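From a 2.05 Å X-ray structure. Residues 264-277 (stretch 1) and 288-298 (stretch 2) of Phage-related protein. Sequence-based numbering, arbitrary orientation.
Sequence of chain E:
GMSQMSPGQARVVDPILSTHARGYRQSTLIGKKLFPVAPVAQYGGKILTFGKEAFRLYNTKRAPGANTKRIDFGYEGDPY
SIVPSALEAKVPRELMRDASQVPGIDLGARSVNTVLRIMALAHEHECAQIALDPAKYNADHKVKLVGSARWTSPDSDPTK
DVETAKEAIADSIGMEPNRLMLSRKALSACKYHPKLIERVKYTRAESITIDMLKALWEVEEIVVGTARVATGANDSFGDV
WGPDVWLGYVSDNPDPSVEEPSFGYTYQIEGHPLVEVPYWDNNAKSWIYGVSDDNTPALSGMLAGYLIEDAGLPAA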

# COMPACT_ATOMS: atom_id res chain seq x y z
N GLY E 264 -27.36 34.18 5.45
CA GLY E 264 -28.11 33.24 4.60
C GLY E 264 -27.37 31.97 4.27
O GLY E 264 -26.18 31.82 4.56
N TYR E 265 -28.10 31.04 3.65
CA TYR E 265 -27.57 29.74 3.27
C TYR E 265 -28.25 29.28 2.00
O TYR E 265 -29.36 29.69 1.72
N THR E 266 -27.55 28.44 1.25
CA THR E 266 -28.17 27.69 0.17
C THR E 266 -28.57 26.33 0.81
O THR E 266 -27.73 25.50 1.13
N TYR E 267 -29.85 26.17 1.10
CA TYR E 267 -30.38 24.92 1.64
C TYR E 267 -30.24 23.90 0.53
O TYR E 267 -30.82 24.09 -0.55
N GLN E 268 -29.46 22.84 0.75
CA GLN E 268 -29.16 21.90 -0.31
C GLN E 268 -29.31 20.49 0.17
O GLN E 268 -28.80 20.13 1.22
N ILE E 269 -30.00 19.67 -0.61
CA ILE E 269 -30.21 18.29 -0.19
C ILE E 269 -28.87 17.59 0.03
O ILE E 269 -27.97 17.68 -0.80
N GLU E 270 -28.75 16.87 1.14
CA GLU E 270 -27.48 16.23 1.52
C GLU E 270 -27.00 15.29 0.41
O GLU E 270 -27.77 14.50 -0.12
N GLY E 271 -25.73 15.40 0.04
CA GLY E 271 -25.16 14.55 -0.99
C GLY E 271 -25.18 15.16 -2.38
O GLY E 271 -24.41 14.73 -3.24
N HIS E 272 -26.01 16.17 -2.60
CA HIS E 272 -26.07 16.82 -3.91
C HIS E 272 -24.84 17.73 -4.08
O HIS E 272 -24.38 18.32 -3.12
N PRO E 273 -24.32 17.86 -5.30
CA PRO E 273 -24.78 17.27 -6.55
C PRO E 273 -24.49 15.79 -6.70
O PRO E 273 -23.42 15.34 -6.30
N LEU E 274 -25.44 15.08 -7.30
CA LEU E 274 -25.32 13.66 -7.62
C LEU E 274 -25.44 13.46 -9.13
O LEU E 274 -26.22 14.14 -9.76
N VAL E 275 -24.65 12.55 -9.69
CA VAL E 275 -24.76 12.14 -11.08
C VAL E 275 -25.11 10.65 -11.08
O VAL E 275 -24.48 9.86 -10.36
N GLU E 276 -26.13 10.30 -11.86
CA GLU E 276 -26.60 8.93 -12.01
C GLU E 276 -25.87 8.18 -13.12
O GLU E 276 -25.36 8.78 -14.09
N VAL E 277 -25.82 6.85 -12.99
CA VAL E 277 -25.25 6.00 -14.03
C VAL E 277 -25.99 6.30 -15.34
O VAL E 277 -27.20 6.58 -15.30
N ILE E 288 -27.29 9.28 -21.54
CA ILE E 288 -27.91 10.29 -20.69
C ILE E 288 -27.57 10.08 -19.21
O ILE E 288 -27.84 9.02 -18.65
N TYR E 289 -27.00 11.10 -18.58
CA TYR E 289 -26.71 11.08 -17.13
C TYR E 289 -27.64 12.03 -16.41
O TYR E 289 -27.61 13.24 -16.64
N GLY E 290 -28.45 11.49 -15.51
CA GLY E 290 -29.31 12.30 -14.69
C GLY E 290 -28.43 13.02 -13.69
O GLY E 290 -27.57 12.40 -13.07
N VAL E 291 -28.63 14.32 -13.57
CA VAL E 291 -27.85 15.16 -12.65
C VAL E 291 -28.83 15.91 -11.72
O VAL E 291 -29.78 16.56 -12.17
N SER E 292 -28.61 15.78 -10.42
CA SER E 292 -29.46 16.36 -9.42
C SER E 292 -28.65 17.27 -8.51
O SER E 292 -27.64 16.86 -8.00
N ASP E 293 -29.11 18.51 -8.32
CA ASP E 293 -28.50 19.43 -7.37
C ASP E 293 -29.59 20.34 -6.80
O ASP E 293 -29.64 21.54 -7.09
N ASP E 294 -30.46 19.74 -5.99
CA ASP E 294 -31.68 20.36 -5.51
C ASP E 294 -31.35 21.26 -4.33
O ASP E 294 -30.81 20.81 -3.32
N ASN E 295 -31.65 22.54 -4.48
CA ASN E 295 -31.25 23.54 -3.52
C ASN E 295 -32.16 24.75 -3.58
O ASN E 295 -32.92 24.93 -4.53
N THR E 296 -32.10 25.57 -2.54
CA THR E 296 -32.76 26.87 -2.55
C THR E 296 -32.01 27.80 -1.61
O THR E 296 -31.74 27.42 -0.48
N PRO E 297 -31.59 28.99 -2.10
CA PRO E 297 -31.10 30.05 -1.22
C PRO E 297 -32.19 30.53 -0.25
O PRO E 297 -33.34 30.62 -0.63
N ALA E 298 -31.79 30.84 0.98
CA ALA E 298 -32.72 31.27 2.02
C ALA E 298 -32.04 32.39 2.82
O ALA E 298 -30.88 32.29 3.17

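Apolar packing between the two antiparallel stretches is confined to two small clusters. In the first, Tyr 267 (m, chi2 31°) lies on the same sheet face as Thr 296 and Ala 298; Ala 298 CB sits over one face of its ring, 4.1 Å from Tyr 267 CE1, in a CH-pi contact, while Tyr 267 CB meets Thr 296 CG2 at 4.1 Å. In the second, Val 275 and Val 291, both t, share a face as a non-hydrogen-bonded pair, and Val 275 CG1 reaches Tyr 289 CB at 3.9 Å. Gly 290 leaves room for the m rotamer of Glu 276: an ideal CB there would fall 2.8 Å from Glu 276 CD.

Between the clusters the contact turns polar. His 272 (m) points toward stretch 2 and uses its ring as a backbone acceptor, Asp 294 N donating to His 272 ND1 at 3.0 Å, near the ring plane. On the face shared with Asn 295 (p), the extended Gln 268 (t, t) turns its NE2 back to His 272 O (3.0 Å), and water 1 links Gln 268 NE2 (3.2 Å) to Asp 293 OD2 (2.6 Å). At the far end, water 2 bridges the backbones, donating to Val 277 O (2.6 Å) and Ile 288 O (2.8 Å) and accepting from Gly 290 N (3.0 Å).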

# COMPACT_ATOMS: atom_id res chain seq x y z
CB TYR E 265 -27.90 28.68 4.36
CG TYR E 265 -27.08 28.87 5.60
CD1 TYR E 265 -25.73 28.55 5.60
CD2 TYR E 265 -27.64 29.42 6.76
CE1 TYR E 265 -24.94 28.76 6.75
CE2 TYR E 265 -26.86 29.63 7.92
CZ TYR E 265 -25.53 29.30 7.90
OH TYR E 265 -24.74 29.51 9.03
CB THR E 266 -27.24 27.55 -1.09
OG1 THR E 266 -27.03 28.84 -1.70
CG2 THR E 266 -27.83 26.61 -2.11
CB TYR E 267 -31.87 25.10 2.05
CG TYR E 267 -32.09 25.71 3.43
CD1 TYR E 267 -31.18 26.62 3.97
CD2 TYR E 267 -33.21 25.42 4.16
CE1 TYR E 267 -31.36 27.18 5.22
CE2 TYR E 267 -33.42 26.00 5.42
CZ TYR E 267 -32.48 26.86 5.95
OH TYR E 267 -32.68 27.43 7.18
CB GLN E 268 -27.74 22.10 -0.84
CG GLN E 268 -27.46 21.27 -2.08
CD GLN E 268 -26.39 21.88 -2.97
OE1 GLN E 268 -26.55 23.00 -3.46
NE2 GLN E 268 -25.31 21.14 -3.19
CB ILE E 269 -31.05 17.50 -1.20
CG1 ILE E 269 -32.44 18.12 -1.31
CG2 ILE E 269 -31.12 16.06 -0.79
CD1 ILE E 269 -33.26 18.13 0.01
CB GLU E 270 -27.63 15.48 2.83
CG GLU E 270 -26.31 15.07 3.47
CD GLU E 270 -26.48 14.37 4.83
OE1 GLU E 270 -27.64 14.01 5.20
OE2 GLU E 270 -25.45 14.18 5.53
CB HIS E 272 -27.38 17.57 -4.07
CG HIS E 272 -28.57 16.68 -4.20
ND1 HIS E 272 -29.69 17.02 -4.92
CD2 HIS E 272 -28.77 15.42 -3.76
CE1 HIS E 272 -30.56 16.03 -4.87
NE2 HIS E 272 -30.03 15.05 -4.17
CB PRO E 273 -23.98 18.05 -7.60
CG PRO E 273 -22.76 18.43 -6.91
CD PRO E 273 -23.18 18.76 -5.52
CB LEU E 274 -26.45 12.84 -6.98
CG LEU E 274 -26.69 12.79 -5.47
CD1 LEU E 274 -28.10 12.23 -5.20
CD2 LEU E 274 -25.61 11.98 -4.72
CB VAL E 275 -23.46 12.32 -11.84
CG1 VAL E 275 -23.64 11.94 -13.28
CG2 VAL E 275 -22.98 13.79 -11.72
CB GLU E 276 -28.10 8.92 -12.33
CG GLU E 276 -28.95 9.57 -11.25
CD GLU E 276 -30.41 9.82 -11.69
OE1 GLU E 276 -30.96 8.97 -12.45
OE2 GLU E 276 -30.98 10.86 -11.27
CB VAL E 277 -25.36 4.51 -13.67
CG1 VAL E 277 -24.50 4.18 -12.48
CG2 VAL E 277 -26.82 4.11 -13.42
CB ILE E 288 -29.46 10.25 -20.83
CG1 ILE E 288 -29.88 10.41 -22.28
CG2 ILE E 288 -30.15 11.33 -20.00
CD1 ILE E 288 -29.50 11.71 -22.87
CB TYR E 289 -25.30 11.52 -16.81
CG TYR E 289 -24.21 10.78 -17.51
CD1 TYR E 289 -23.92 11.05 -18.85
CD2 TYR E 289 -23.38 9.89 -16.82
CE1 TYR E 289 -22.90 10.41 -19.50
CE2 TYR E 289 -22.33 9.27 -17.47
CZ TYR E 289 -22.10 9.54 -18.81
OH TYR E 289 -21.08 8.92 -19.49
CB VAL E 291 -27.00 16.18 -13.40
CG1 VAL E 291 -26.15 17.00 -12.41
CG2 VAL E 291 -26.14 15.47 -14.42
CB SER E 292 -30.09 15.23 -8.60
OG SER E 292 -31.16 14.62 -9.33
CB ASP E 293 -27.38 20.25 -8.02
CG ASP E 293 -26.48 20.87 -6.99
OD1 ASP E 293 -26.88 20.80 -5.80
OD2 ASP E 293 -25.39 21.42 -7.34
CB ASP E 294 -32.70 19.29 -5.08
CG ASP E 294 -33.27 18.49 -6.26
OD1 ASP E 294 -33.34 19.03 -7.39
OD2 ASP E 294 -33.69 17.33 -6.04
CB ASN E 295 -29.80 23.98 -3.80
CG ASN E 295 -29.68 24.88 -5.04
OD1 ASN E 295 -29.68 26.12 -4.92
ND2 ASN E 295 -29.58 24.27 -6.23
CB THR E 296 -34.27 26.76 -2.15
OG1 THR E 296 -34.97 27.90 -2.65
CG2 THR E 296 -34.47 26.66 -0.64
CB PRO E 297 -30.75 31.19 -2.19
CG PRO E 297 -30.49 30.49 -3.49
CD PRO E 297 -31.46 29.35 -3.53
CB ALA E 298 -33.06 30.11 2.90
O HOH W 1 -23.86 22.65 -5.63
O HOH W 2 -28.81 8.54 -16.04